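Local coordinates for protein peptidoglycan D,D-transpeptidase PbpA (Mycobacterium tuberculosis, PDB 3UN7) that probably cross-links cell-wall peptidoglycan as a penicillin-binding D,D-transpeptidase and takes part in the regulation of cell length, at residues G131-L136 with V427-E432; L144-S149 with N182-E187; P410-I415 with A444-I449. All blocks are in the same frame, centred on the assembly; numbering follows the deposited sequence.

Interaction 1: G131-L136 with V427-E432; sequences GAVVAL and VAVLVE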
# COMPACT_ATOMS: atom_id res chain seq x y z
N GLY A 131 -9.34 5.95 1.42
CA GLY A 131 -8.50 4.78 1.11
C GLY A 131 -7.03 5.10 1.12
O GLY A 131 -6.58 5.94 1.92
N ALA A 132 -6.27 4.42 0.25
CA ALA A 132 -4.83 4.55 0.23
C ALA A 132 -4.23 4.27 -1.14
O ALA A 132 -4.84 3.59 -1.98
CB ALA A 132 -4.18 3.64 1.30
N VAL A 133 -3.05 4.84 -1.37
CA VAL A 133 -2.26 4.54 -2.55
C VAL A 133 -0.81 4.30 -2.12
O VAL A 133 -0.24 5.05 -1.32
CB VAL A 133 -2.28 5.71 -3.58
CG1 VAL A 133 -1.34 5.41 -4.75
CG2 VAL A 133 -3.71 5.97 -4.08
N VAL A 134 -0.21 3.24 -2.66
CA VAL A 134 1.18 2.93 -2.37
C VAL A 134 1.87 2.71 -3.70
O VAL A 134 1.32 2.04 -4.59
CB VAL A 134 1.35 1.65 -1.49
CG1 VAL A 134 2.83 1.31 -1.33
CG2 VAL A 134 0.71 1.84 -0.13
N ALA A 135 3.07 3.27 -3.83
CA ALA A 135 3.91 3.02 -4.98
C ALA A 135 5.27 2.55 -4.49
O ALA A 135 5.85 3.11 -3.55
CB ALA A 135 4.02 4.26 -5.87
N LEU A 136 5.77 1.50 -5.12
CA LEU A 136 7.03 0.88 -4.74
C LEU A 136 7.89 0.76 -5.98
O LEU A 136 7.38 0.63 -7.10
CB LEU A 136 6.80 -0.53 -4.17
CG LEU A 136 5.92 -0.69 -2.92
CD1 LEU A 136 5.79 -2.16 -2.54
CD2 LEU A 136 6.49 0.11 -1.73
N VAL A 427 2.13 -0.51 -7.88
CA VAL A 427 1.17 0.30 -7.14
C VAL A 427 0.07 -0.55 -6.53
O VAL A 427 -0.23 -1.65 -7.02
CB VAL A 427 0.52 1.44 -8.00
CG1 VAL A 427 1.60 2.36 -8.58
CG2 VAL A 427 -0.38 0.87 -9.15
N ALA A 428 -0.49 -0.06 -5.44
CA ALA A 428 -1.77 -0.57 -4.94
C ALA A 428 -2.65 0.61 -4.64
O ALA A 428 -2.21 1.58 -4.01
CB ALA A 428 -1.60 -1.40 -3.70
N VAL A 429 -3.89 0.52 -5.12
CA VAL A 429 -4.90 1.54 -4.83
C VAL A 429 -6.01 0.82 -4.11
O VAL A 429 -6.51 -0.22 -4.58
CB VAL A 429 -5.45 2.15 -6.12
CG1 VAL A 429 -6.57 3.17 -5.82
CG2 VAL A 429 -4.34 2.78 -6.93
N LEU A 430 -6.36 1.33 -2.94
CA LEU A 430 -7.59 0.91 -2.29
C LEU A 430 -8.54 2.09 -2.18
O LEU A 430 -8.19 3.12 -1.57
CB LEU A 430 -7.31 0.30 -0.91
CG LEU A 430 -8.61 0.17 -0.11
CD1 LEU A 430 -9.38 -1.11 -0.45
CD2 LEU A 430 -8.28 0.28 1.35
N VAL A 431 -9.73 1.95 -2.78
CA VAL A 431 -10.80 2.92 -2.61
C VAL A 431 -11.88 2.28 -1.76
O VAL A 431 -12.59 1.37 -2.21
CB VAL A 431 -11.44 3.37 -3.96
CG1 VAL A 431 -12.56 4.34 -3.69
CG2 VAL A 431 -10.39 4.01 -4.88
N GLU A 432 -11.98 2.73 -0.51
CA GLU A 432 -12.98 2.21 0.41
C GLU A 432 -14.39 2.52 -0.10
O GLU A 432 -14.69 3.66 -0.48
CB GLU A 432 -12.77 2.78 1.81
CG GLU A 432 -11.45 2.36 2.44
CD GLU A 432 -11.38 2.64 3.93
OE1 GLU A 432 -12.40 2.47 4.63
OE2 GLU A 432 -10.29 3.02 4.40
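Gly131 to Ala135 run against Val427 to Val431 as neighbouring antiparallel strands, their axes 4.7 Å apart and 178° between their chain directions. Two hydrogen-bonded pairs set the register: Ala132 with Leu430 and Val134 with Ala428. In each, both backbone N atoms reach the partner's O, all four N to O distances being 2.9 Å and the least straight angle at hydrogen 157°. CA-H...O contacts fill the intervals, the shortest from Val427 CA to Val134 O at 3.1 Å. Gly131 CA makes the same kind of contact, 3.2 Å from Leu430 O, and the CB it lacks would have pointed at that oxygen.

Side-chain contact is lighter. On one face, Val133 CG2 meets Val429 CG2 at 4.3 Å, and Ala135 CB touches Val427 CG1 at 4.1 Å. That methyl lies anti to the Val427 carbonyl carbon (chi1 -57°), on the side of the neighbouring strand. Helix 446-458 packs on this valine face. The other face bears Ala132, Val134, Ala428 and Leu430. Past the ladder, Glu432 CG comes 4.0 Å from Gly131 CA, while its OE2 is bound by Tyr189 OH and Arg183.

With 290 residues between the segments, the pairing brings an early and a late strand of the transpeptidase region side by side within its five-stranded antiparallel sheet, as in the fold shared with serine beta-lactamases.

Interaction 2: L144-S149 with N182-E187; sequences LALVSS and NRAISE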
# COMPACT_ATOMS: atom_id res chain seq x y z
N LEU A 144 7.86 4.87 -2.94
CA LEU A 144 7.85 6.07 -3.77
C LEU A 144 6.62 6.95 -3.49
O LEU A 144 6.62 8.14 -3.77
CB LEU A 144 7.92 5.69 -5.26
CG LEU A 144 9.06 4.78 -5.72
CD1 LEU A 144 8.86 4.31 -7.17
CD2 LEU A 144 10.41 5.47 -5.59
N ALA A 145 5.59 6.34 -2.93
CA ALA A 145 4.43 7.08 -2.48
C ALA A 145 3.75 6.28 -1.40
O ALA A 145 3.71 5.04 -1.45
CB ALA A 145 3.45 7.35 -3.64
N LEU A 146 3.23 7.02 -0.43
CA LEU A 146 2.48 6.47 0.68
C LEU A 146 1.37 7.47 0.94
O LEU A 146 1.58 8.48 1.61
CB LEU A 146 3.39 6.31 1.90
CG LEU A 146 2.98 5.34 3.00
CD1 LEU A 146 3.03 3.89 2.48
CD2 LEU A 146 3.92 5.52 4.21
N VAL A 147 0.22 7.23 0.33
CA VAL A 147 -0.91 8.16 0.36
C VAL A 147 -2.06 7.58 1.17
O VAL A 147 -2.39 6.41 1.03
CB VAL A 147 -1.38 8.53 -1.06
CG1 VAL A 147 -2.61 9.44 -1.00
CG2 VAL A 147 -0.26 9.23 -1.83
N SER A 148 -2.64 8.40 2.04
CA SER A 148 -3.83 8.00 2.80
C SER A 148 -4.86 9.11 2.69
O SER A 148 -4.50 10.30 2.63
CB SER A 148 -3.47 7.70 4.26
OG SER A 148 -4.54 7.05 4.93
N SER A 149 -6.14 8.75 2.62
CA SER A 149 -7.21 9.72 2.41
C SER A 149 -8.45 9.26 3.20
O SER A 149 -8.78 8.07 3.19
CB SER A 149 -7.50 9.86 0.91
OG SER A 149 -8.47 10.85 0.63
N ASN A 182 -3.07 6.14 9.14
CA ASN A 182 -2.30 5.94 7.93
C ASN A 182 -2.81 4.64 7.33
O ASN A 182 -2.34 3.56 7.68
CB ASN A 182 -0.79 5.89 8.21
CG ASN A 182 0.02 5.71 6.95
OD1 ASN A 182 -0.53 5.33 5.91
ND2 ASN A 182 1.32 5.99 7.02
N ARG A 183 -3.79 4.77 6.44
CA ARG A 183 -4.47 3.63 5.84
C ARG A 183 -3.55 2.74 4.99
O ARG A 183 -3.84 1.57 4.79
CB ARG A 183 -5.66 4.11 4.99
CG ARG A 183 -6.82 4.59 5.84
CD ARG A 183 -7.99 5.18 5.04
NE ARG A 183 -9.22 5.11 5.84
CZ ARG A 183 -9.55 5.96 6.81
NH1 ARG A 183 -10.68 5.75 7.48
NH2 ARG A 183 -8.78 7.01 7.12
N ALA A 184 -2.46 3.31 4.48
CA ALA A 184 -1.54 2.58 3.62
C ALA A 184 -0.81 1.44 4.35
O ALA A 184 -0.47 0.43 3.74
CB ALA A 184 -0.53 3.53 3.02
N ILE A 185 -0.56 1.63 5.65
CA ILE A 185 0.27 0.68 6.43
C ILE A 185 -0.30 0.24 7.77
O ILE A 185 0.18 -0.74 8.33
CB ILE A 185 1.68 1.24 6.70
CG1 ILE A 185 1.63 2.52 7.57
CG2 ILE A 185 2.42 1.46 5.39
CD1 ILE A 185 3.01 2.99 8.08
N SER A 186 -1.27 0.97 8.30
CA SER A 186 -1.78 0.73 9.66
C SER A 186 -3.12 0.00 9.68
O SER A 186 -3.56 -0.44 10.74
CB SER A 186 -1.95 2.05 10.43
OG SER A 186 -0.69 2.66 10.69
N GLU A 187 -3.78 -0.10 8.53
CA GLU A 187 -5.10 -0.71 8.47
C GLU A 187 -5.07 -1.86 7.48
O GLU A 187 -4.37 -1.79 6.46
CB GLU A 187 -6.16 0.34 8.07
CG GLU A 187 -7.64 -0.12 8.12
CD GLU A 187 -8.64 1.05 7.99
OE1 GLU A 187 -8.27 2.21 8.27
OE2 GLU A 187 -9.81 0.80 7.60
O HOH W 1 -6.33 8.31 6.28
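Leu146 and Ala184 form the tightly packed part of this contact: Leu146 CD1 sits 3.6 Å from Ala184 CB. The same methyl meets Ile185 CG2 at 3.8 Å, so one leucine branch touches two loop residues. Its other branch, CD2, comes 3.9 Å from Asn182 ND2, the two side chains crossing at about a right angle. Next along this face of the strand, Ser148 has OG anti to its backbone N (chi1 -168°), and Arg183 N donates to that OG at 2.8 Å with 155° at the hydrogen. Thr181 O is a further hydrogen-bond partner of this hydroxyl.

The arginine end is looser: its aliphatic part still touches the strand, but the guanidinium meets Ser148 through a water molecule. This water, 2.6 Å from Ser148 OG, lies at the guanidinium edge, in its plane, and accepts from Arg183 NH2 at 2.9 Å. Ser149 O is nearest to Arg183 CD, at 3.5 Å, and makes no hydrogen bond with the guanidinium. Further partners of that group are Glu432, by a salt bridge, and the backbone O atoms of Ala177 and Ser178.

The arrangement is that of a loop without regular structure packed, largely through a leucine and a serine side chain, against an outermost strand (143-149) of the transpeptidase domain's antiparallel sheet.

Interaction 3: P410-I415 with A444-I449; sequences PHAWYI and ALAAPI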
# COMPACT_ATOMS: atom_id res chain seq x y z
N PRO A 410 -18.88 -2.64 -1.59
CA PRO A 410 -17.56 -3.24 -1.46
C PRO A 410 -16.42 -2.25 -1.75
O PRO A 410 -16.65 -1.22 -2.37
CB PRO A 410 -17.58 -4.35 -2.51
CG PRO A 410 -19.04 -4.67 -2.68
CD PRO A 410 -19.68 -3.33 -2.62
N HIS A 411 -15.22 -2.58 -1.29
CA HIS A 411 -14.02 -1.82 -1.60
C HIS A 411 -13.60 -2.05 -3.05
O HIS A 411 -13.92 -3.08 -3.63
CB HIS A 411 -12.86 -2.25 -0.70
CG HIS A 411 -13.14 -2.09 0.77
ND1 HIS A 411 -13.81 -1.00 1.28
CD2 HIS A 411 -12.82 -2.87 1.82
CE1 HIS A 411 -13.90 -1.13 2.60
NE2 HIS A 411 -13.30 -2.25 2.95
N ALA A 412 -12.86 -1.10 -3.62
CA ALA A 412 -12.34 -1.27 -4.98
C ALA A 412 -10.83 -1.23 -4.89
O ALA A 412 -10.28 -0.28 -4.32
CB ALA A 412 -12.84 -0.17 -5.88
N TRP A 413 -10.19 -2.25 -5.44
CA TRP A 413 -8.74 -2.39 -5.42
C TRP A 413 -8.21 -2.38 -6.84
O TRP A 413 -8.86 -2.89 -7.76
CB TRP A 413 -8.35 -3.74 -4.85
CG TRP A 413 -8.36 -3.95 -3.37
CD1 TRP A 413 -9.34 -4.54 -2.63
CD2 TRP A 413 -7.28 -3.66 -2.45
NE1 TRP A 413 -8.97 -4.61 -1.30
CE2 TRP A 413 -7.70 -4.09 -1.17
CE3 TRP A 413 -6.02 -3.07 -2.59
CZ2 TRP A 413 -6.90 -3.94 -0.03
CZ3 TRP A 413 -5.20 -2.92 -1.44
CH2 TRP A 413 -5.65 -3.36 -0.18
N TYR A 414 -7.00 -1.85 -7.00
CA TYR A 414 -6.22 -2.01 -8.23
C TYR A 414 -4.79 -2.24 -7.78
O TYR A 414 -4.25 -1.45 -7.02
CB TYR A 414 -6.28 -0.74 -9.06
CG TYR A 414 -5.56 -0.74 -10.40
CD1 TYR A 414 -6.09 -1.40 -11.51
CD2 TYR A 414 -4.38 -0.02 -10.57
CE1 TYR A 414 -5.45 -1.36 -12.75
CE2 TYR A 414 -3.73 0.04 -11.78
CZ TYR A 414 -4.26 -0.65 -12.87
OH TYR A 414 -3.60 -0.57 -14.06
N ILE A 415 -4.18 -3.34 -8.22
CA ILE A 415 -2.76 -3.55 -8.01
C ILE A 415 -2.09 -3.73 -9.37
O ILE A 415 -2.68 -4.31 -10.27
CB ILE A 415 -2.44 -4.71 -7.02
CG1 ILE A 415 -2.97 -6.06 -7.53
CG2 ILE A 415 -3.02 -4.40 -5.63
CD1 ILE A 415 -2.39 -7.26 -6.77
N ALA A 444 -13.53 -0.68 -11.01
CA ALA A 444 -13.05 0.26 -12.03
C ALA A 444 -12.60 1.63 -11.55
O ALA A 444 -11.70 2.20 -12.14
CB ALA A 444 -14.09 0.40 -13.14
N LEU A 445 -13.25 2.18 -10.52
CA LEU A 445 -12.88 3.50 -9.98
C LEU A 445 -11.43 3.55 -9.49
O LEU A 445 -10.78 4.60 -9.56
CB LEU A 445 -13.81 3.86 -8.82
CG LEU A 445 -14.42 5.26 -8.75
CD1 LEU A 445 -14.95 5.71 -10.11
CD2 LEU A 445 -15.53 5.31 -7.71
N ALA A 446 -10.93 2.42 -9.00
CA ALA A 446 -9.56 2.30 -8.48
C ALA A 446 -8.53 2.33 -9.61
O ALA A 446 -7.42 2.80 -9.41
CB ALA A 446 -9.42 1.04 -7.64
N ALA A 447 -8.92 1.83 -10.79
CA ALA A 447 -7.98 1.65 -11.91
C ALA A 447 -7.30 2.93 -12.45
O ALA A 447 -6.08 2.96 -12.58
CB ALA A 447 -8.64 0.87 -13.05
N PRO A 448 -8.10 3.97 -12.80
CA PRO A 448 -7.42 5.17 -13.35
C PRO A 448 -6.56 5.92 -12.31
O PRO A 448 -5.65 6.65 -12.69
CB PRO A 448 -8.57 6.06 -13.82
CG PRO A 448 -9.78 5.55 -13.12
CD PRO A 448 -9.57 4.11 -12.80
N ILE A 449 -6.87 5.76 -11.03
CA ILE A 449 -6.03 6.28 -9.94
C ILE A 449 -4.65 5.61 -9.99
O ILE A 449 -3.62 6.28 -9.88
CB ILE A 449 -6.68 6.09 -8.55
CG1 ILE A 449 -7.97 6.91 -8.46
CG2 ILE A 449 -5.70 6.48 -7.42
CD1 ILE A 449 -8.91 6.59 -7.30
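Tyr414, on strand 411-418, lays its side chain across Ala446 and Ala447, on the segment that leads into and forms part of helix 446-458. Its CB lies 3.7 Å from Ala446 O and 3.9 Å from Ala446 CB. CG, anti to the backbone N (chi1 -178°), is 3.7 Å from Ala447 CA. CD1 comes closer, 3.6 Å from that Ala447 CA, and also meets Ala447 CB, which CE1 touches in turn. On the other side of the ring, Tyr414 CE2 is 3.8 Å from Ala447 O, with CD2 and CZ also near that oxygen. The tip leaves the contact altogether, OH being hydrogen-bonded to Glu378 OE1. Relative to the whole ring, Ala447 CA is a CH-pi partner over one face, 3.9 Å from the Tyr414 centroid and 22° off the normal.

Two residues earlier, Ala412 CB packs on Ala446 CB at 4.0 Å, and that Ala446 methyl also rests against the backbone of Ala412 and Trp413. Trp413 itself points away from the helix, giving the strand two differently used faces.

No hydrogen bond joins the segments. Cohesion here therefore rests on van der Waals and CH-pi contact, with small alanines allowing the helix backbone to come close to the sheet, while the phenol's polar bond to Glu378 probably helps to hold the far end of the ring.

Overall arrangement
All three contacts involve one five-stranded sheet. Interaction 1 lies in the middle, its centre about 7 Å from that of interaction 2 and about 8 Å from that of interaction 3; the outer two are about 15 Å apart, centre to centre. Glu432 OE2 bridges to Arg183 NE at 2.8 Å, tying interaction 1 to the loop of interaction 2. On the other flank, Val429 N and Tyr414 O, 2.8 Å apart, probably hydrogen-bond. Trp413 and Leu430 pack together on the face of the sheet nearer Ser193, the probable nucleophile, with side chains about 7 Å (Trp413) and about 11 Å (Leu430) from its side chain. Beside Trp413 runs strand 393-399, bearing the family's Lys-Thr-Gly motif.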